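UPF0045 protein MJ1052 (Methanocaldococcus jannaschii, PDB 2EPI) is of unknown function but may bind thiamine or a related small molecule. Local coordinates at residues 7-12 and 76-81; 48-53 and 87-92. All blocks are in the same frame, centred on the assembly; numbering follows the deposited sequence.

Contact 1 of 2, residues 7-12 and 76-81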
# COMPACT_ATOMS: atom_id res chain seq x y z
N VAL A 7 6.28 -7.54 15.96
CA VAL A 7 6.25 -6.52 14.93
C VAL A 7 4.89 -5.84 14.98
O VAL A 7 3.97 -6.32 15.63
CB VAL A 7 6.43 -7.11 13.51
CG1 VAL A 7 7.71 -7.93 13.43
CG2 VAL A 7 5.22 -7.98 13.15
N VAL A 8 4.78 -4.70 14.30
CA VAL A 8 3.51 -3.99 14.22
C VAL A 8 3.14 -4.09 12.74
O VAL A 8 4.02 -4.01 11.88
CB VAL A 8 3.64 -2.50 14.59
CG1 VAL A 8 2.28 -1.82 14.49
CG2 VAL A 8 4.17 -2.36 16.00
N ALA A 9 1.87 -4.28 12.44
CA ALA A 9 1.48 -4.42 11.04
C ALA A 9 0.10 -3.83 10.78
O ALA A 9 -0.63 -3.52 11.72
CB ALA A 9 1.48 -5.88 10.66
N GLU A 10 -0.23 -3.67 9.51
CA GLU A 10 -1.55 -3.17 9.15
C GLU A 10 -2.07 -4.03 8.02
O GLU A 10 -1.35 -4.33 7.06
CB GLU A 10 -1.51 -1.71 8.73
CG GLU A 10 -2.91 -1.16 8.43
CD GLU A 10 -2.94 0.34 8.24
OE1 GLU A 10 -2.08 0.86 7.50
OE2 GLU A 10 -3.83 1.00 8.83
N VAL A 11 -3.33 -4.43 8.13
CA VAL A 11 -3.94 -5.27 7.12
C VAL A 11 -5.23 -4.65 6.60
O VAL A 11 -6.00 -4.07 7.36
CB VAL A 11 -4.30 -6.66 7.70
CG1 VAL A 11 -5.09 -7.47 6.67
CG2 VAL A 11 -3.02 -7.40 8.11
N SER A 12 -5.45 -4.77 5.30
CA SER A 12 -6.68 -4.28 4.70
C SER A 12 -7.06 -5.32 3.66
O SER A 12 -6.20 -5.84 2.94
CB SER A 12 -6.49 -2.91 4.05
OG SER A 12 -5.67 -2.99 2.90
N SER A 76 -5.80 -8.29 -0.92
CA SER A 76 -5.44 -8.09 0.48
C SER A 76 -4.05 -7.51 0.66
O SER A 76 -3.11 -7.90 -0.05
CB SER A 76 -5.56 -9.42 1.23
OG SER A 76 -6.88 -9.91 1.18
N SER A 77 -3.91 -6.59 1.60
CA SER A 77 -2.64 -5.93 1.84
C SER A 77 -2.12 -6.13 3.27
O SER A 77 -2.89 -6.01 4.23
CB SER A 77 -2.77 -4.42 1.57
OG SER A 77 -3.23 -4.15 0.25
N LEU A 78 -0.84 -6.45 3.38
CA LEU A 78 -0.18 -6.64 4.67
C LEU A 78 1.07 -5.77 4.70
O LEU A 78 1.88 -5.82 3.78
CB LEU A 78 0.23 -8.11 4.87
CG LEU A 78 1.15 -8.42 6.07
CD1 LEU A 78 0.44 -8.10 7.38
CD2 LEU A 78 1.56 -9.89 6.04
N LYS A 79 1.21 -4.95 5.73
CA LYS A 79 2.39 -4.11 5.85
C LYS A 79 3.02 -4.43 7.19
O LYS A 79 2.33 -4.42 8.21
CB LYS A 79 2.02 -2.63 5.77
CG LYS A 79 3.23 -1.72 5.85
CD LYS A 79 2.84 -0.26 5.66
CE LYS A 79 2.34 0.01 4.25
NZ LYS A 79 1.84 1.42 4.13
N ILE A 80 4.32 -4.72 7.19
CA ILE A 80 5.04 -5.04 8.41
C ILE A 80 6.06 -3.97 8.72
O ILE A 80 6.77 -3.50 7.83
CB ILE A 80 5.81 -6.38 8.28
CG1 ILE A 80 4.84 -7.52 7.96
CG2 ILE A 80 6.58 -6.66 9.56
CD1 ILE A 80 3.74 -7.69 8.97
N ASP A 81 6.12 -3.57 9.99
CA ASP A 81 7.08 -2.57 10.43
C ASP A 81 7.84 -3.23 11.57
O ASP A 81 7.29 -3.45 12.65
CB ASP A 81 6.35 -1.32 10.95
CG ASP A 81 7.29 -0.16 11.22
OD1 ASP A 81 8.48 -0.39 11.53
OD2 ASP A 81 6.84 1.01 11.13
O HOH W 1 -0.70 -0.01 5.29
O HOH W 2 -5.93 -4.46 0.04
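Val8, Glu10 and Ser12 form antiparallel hydrogen-bonded pairs with Asp81, Lys79 and Ser77, the strand axes 4.7 Å apart and 164° from parallel. Six backbone bonds join them, from 2.8 Å for Ser77 N to Ser12 O to 3.3 Å for Val8 N to Asp81 O. This pairs the first and last strands of a ferredoxin-like fold.

On the face of Ala9, Val11, Leu78 and Ile80, methyl groups do the touching. Ile80 CD1 presses on Ala9 CB at 3.4 Å, tighter than van der Waals contact. Leu78 CD1 comes within 3.6 Å of Val11 CG2 and reaches Ala9 CB. Val11 and Leu78 pack under Phe60 of helix 53-68, and Ile80 meets Phe60 of the second subunit.

The opposite face, shared by Val8, is mostly polar. Water 1 donates to Glu10 OE1 at 2.7 Å and weakly accepts from Lys79 NZ, between opposite charges not in contact. Water 2 accepts from Ser77 OG and donates to Ser12 O. Asp81 OD2 forms salt bridges with Lys93 and with Arg73 of the second subunit.

Strand 73-83 continues the sheet into that subunit. The chemistry thus divides by face: close apolar packing on one, water-mediated links on the other.

Contact 2 of 2, residues 48-53 and 87-92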
# COMPACT_ATOMS: atom_id res chain seq x y z
N VAL A 48 -4.72 -2.56 12.47
CA VAL A 48 -3.34 -2.61 12.93
C VAL A 48 -3.21 -3.80 13.88
O VAL A 48 -4.09 -4.03 14.71
CB VAL A 48 -2.94 -1.29 13.66
CG1 VAL A 48 -1.59 -1.46 14.35
CG2 VAL A 48 -2.89 -0.16 12.66
N LEU A 49 -2.13 -4.55 13.74
CA LEU A 49 -1.92 -5.72 14.57
C LEU A 49 -0.54 -5.65 15.20
O LEU A 49 0.38 -5.07 14.63
CB LEU A 49 -2.02 -7.00 13.73
CG LEU A 49 -3.28 -7.20 12.87
CD1 LEU A 49 -3.06 -8.33 11.87
CD2 LEU A 49 -4.47 -7.48 13.78
N GLU A 50 -0.42 -6.23 16.39
CA GLU A 50 0.83 -6.28 17.12
C GLU A 50 1.00 -7.71 17.64
O GLU A 50 0.09 -8.25 18.27
CB GLU A 50 0.83 -5.32 18.31
CG GLU A 50 2.11 -5.41 19.15
CD GLU A 50 1.98 -4.72 20.51
OE1 GLU A 50 1.64 -3.52 20.54
OE2 GLU A 50 2.23 -5.39 21.54
N GLY A 51 2.15 -8.30 17.37
CA GLY A 51 2.39 -9.66 17.82
C GLY A 51 3.49 -10.34 17.02
O GLY A 51 4.22 -9.69 16.28
N ASP A 52 3.59 -11.66 17.18
CA ASP A 52 4.60 -12.45 16.49
C ASP A 52 4.42 -12.41 14.97
O ASP A 52 3.30 -12.52 14.47
CB ASP A 52 4.55 -13.90 16.97
CG ASP A 52 5.55 -14.78 16.24
OD1 ASP A 52 6.77 -14.63 16.50
OD2 ASP A 52 5.12 -15.60 15.41
N LEU A 53 5.53 -12.27 14.25
CA LEU A 53 5.47 -12.19 12.79
C LEU A 53 4.79 -13.39 12.14
O LEU A 53 3.98 -13.23 11.23
CB LEU A 53 6.88 -12.02 12.21
CG LEU A 53 6.99 -11.94 10.68
CD1 LEU A 53 6.07 -10.87 10.12
CD2 LEU A 53 8.44 -11.64 10.30
N GLU A 87 11.56 -1.49 21.00
CA GLU A 87 10.40 -2.37 21.15
C GLU A 87 9.42 -2.15 20.01
O GLU A 87 9.17 -1.02 19.60
CB GLU A 87 9.73 -2.08 22.50
CG GLU A 87 8.65 -3.06 22.89
CD GLU A 87 8.25 -2.90 24.35
OE1 GLU A 87 7.81 -1.80 24.74
OE2 GLU A 87 8.39 -3.89 25.11
N ASN A 88 8.85 -3.24 19.50
CA ASN A 88 7.90 -3.19 18.39
C ASN A 88 6.46 -3.26 18.89
O ASN A 88 5.80 -4.28 18.74
CB ASN A 88 8.15 -4.36 17.43
CG ASN A 88 9.48 -4.24 16.71
OD1 ASN A 88 9.65 -3.40 15.82
ND2 ASN A 88 10.44 -5.08 17.09
N THR A 89 5.98 -2.18 19.49
CA THR A 89 4.61 -2.16 20.00
C THR A 89 3.83 -0.96 19.50
O THR A 89 4.40 0.06 19.13
CB THR A 89 4.57 -2.13 21.54
OG1 THR A 89 5.16 -0.91 22.01
CG2 THR A 89 5.35 -3.31 22.11
N ILE A 90 2.51 -1.09 19.51
CA ILE A 90 1.62 -0.03 19.08
C ILE A 90 1.77 1.12 20.08
O ILE A 90 1.78 2.29 19.71
CB ILE A 90 0.15 -0.52 19.08
CG1 ILE A 90 -0.03 -1.59 18.00
CG2 ILE A 90 -0.80 0.65 18.87
CD1 ILE A 90 -1.41 -2.21 17.97
N GLU A 91 1.90 0.76 21.35
CA GLU A 91 2.06 1.73 22.43
C GLU A 91 3.25 2.66 22.19
O GLU A 91 3.10 3.88 22.18
CB GLU A 91 2.26 1.01 23.76
CG GLU A 91 2.34 1.94 24.97
CD GLU A 91 2.81 1.24 26.22
OE1 GLU A 91 2.27 0.16 26.54
OE2 GLU A 91 3.73 1.76 26.89
N ARG A 92 4.43 2.08 22.00
CA ARG A 92 5.62 2.89 21.78
C ARG A 92 5.49 3.76 20.53
O ARG A 92 5.90 4.92 20.54
CB ARG A 92 6.86 2.00 21.65
CG ARG A 92 8.16 2.79 21.66
CD ARG A 92 9.34 1.94 21.23
NE ARG A 92 9.19 1.48 19.85
CZ ARG A 92 9.18 2.28 18.80
NH1 ARG A 92 9.31 3.59 18.95
NH2 ARG A 92 9.03 1.78 17.58
O HOH W 3 0.75 -1.91 22.38
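Glu50 OE1 is gripped by two donors: Ile90 N at 2.8 Å, with an almost straight N-H...O angle of 170°, and water 3 at 2.6 Å. The amide meets OE1 on the anti side of the carboxylate, 34° out of its plane. Water 3 in turn accepts from Glu91 N at 3.1 Å, so this one oxygen serves two successive amides of the first helical turn, one directly and one through water. CG stands anti to the backbone N (chi1 176°), and the chain, extended beyond it, carries the carboxylate out to the helix end. The other oxygen, OE2, forms a salt bridge with Lys39.

Thr89 is the N-cap of helix 90-96. Its OG1 accepts from Arg92 N at 3.1 Å, the classical capping bond, while Glu50 takes the Ile90 amide from the strand side. A carboxylate at a helix N-terminus would be expected to interact favourably with the helix dipole. Thr89 and Glu50 lie side by side and point the same way, with Thr89 CB 3.4 Å from Glu50 OE1.

Ile90 supplies the apolar part. Its CD1 meets Val48 CG1 at 3.7 Å as the two side chains slide past each other in opposite directions, and it also rests on Glu50 CB, the aliphatic base of the acid. Val48 and Ile90 pack further against Asn43 and Ala44 of the third subunit, respectively.

In the fold
Contacts 1 and 2 have centres about 11 Å apart and share one antiparallel sheet, in which strand 6-16 lies between strands 46-50 and 73-83. Their segments alternate along the chain: 7-12, 48-53, 76-81, then 87-92. Contact 1 closes the first strand on the last of the beta-alpha-beta-beta-alpha-beta core, and contact 2 brings the extra C-terminal helix, which follows strand 73-83, to a mid-chain strand, 46-50. The two contacts also touch through segments 7-12 and 48-53: Ala9 O lies 2.7 Å from Leu49 N, and Val7 N 3.0 Å from Gly51 O, both probable hydrogen bonds. Both contacts touch the third subunit of the tetrameric assembly.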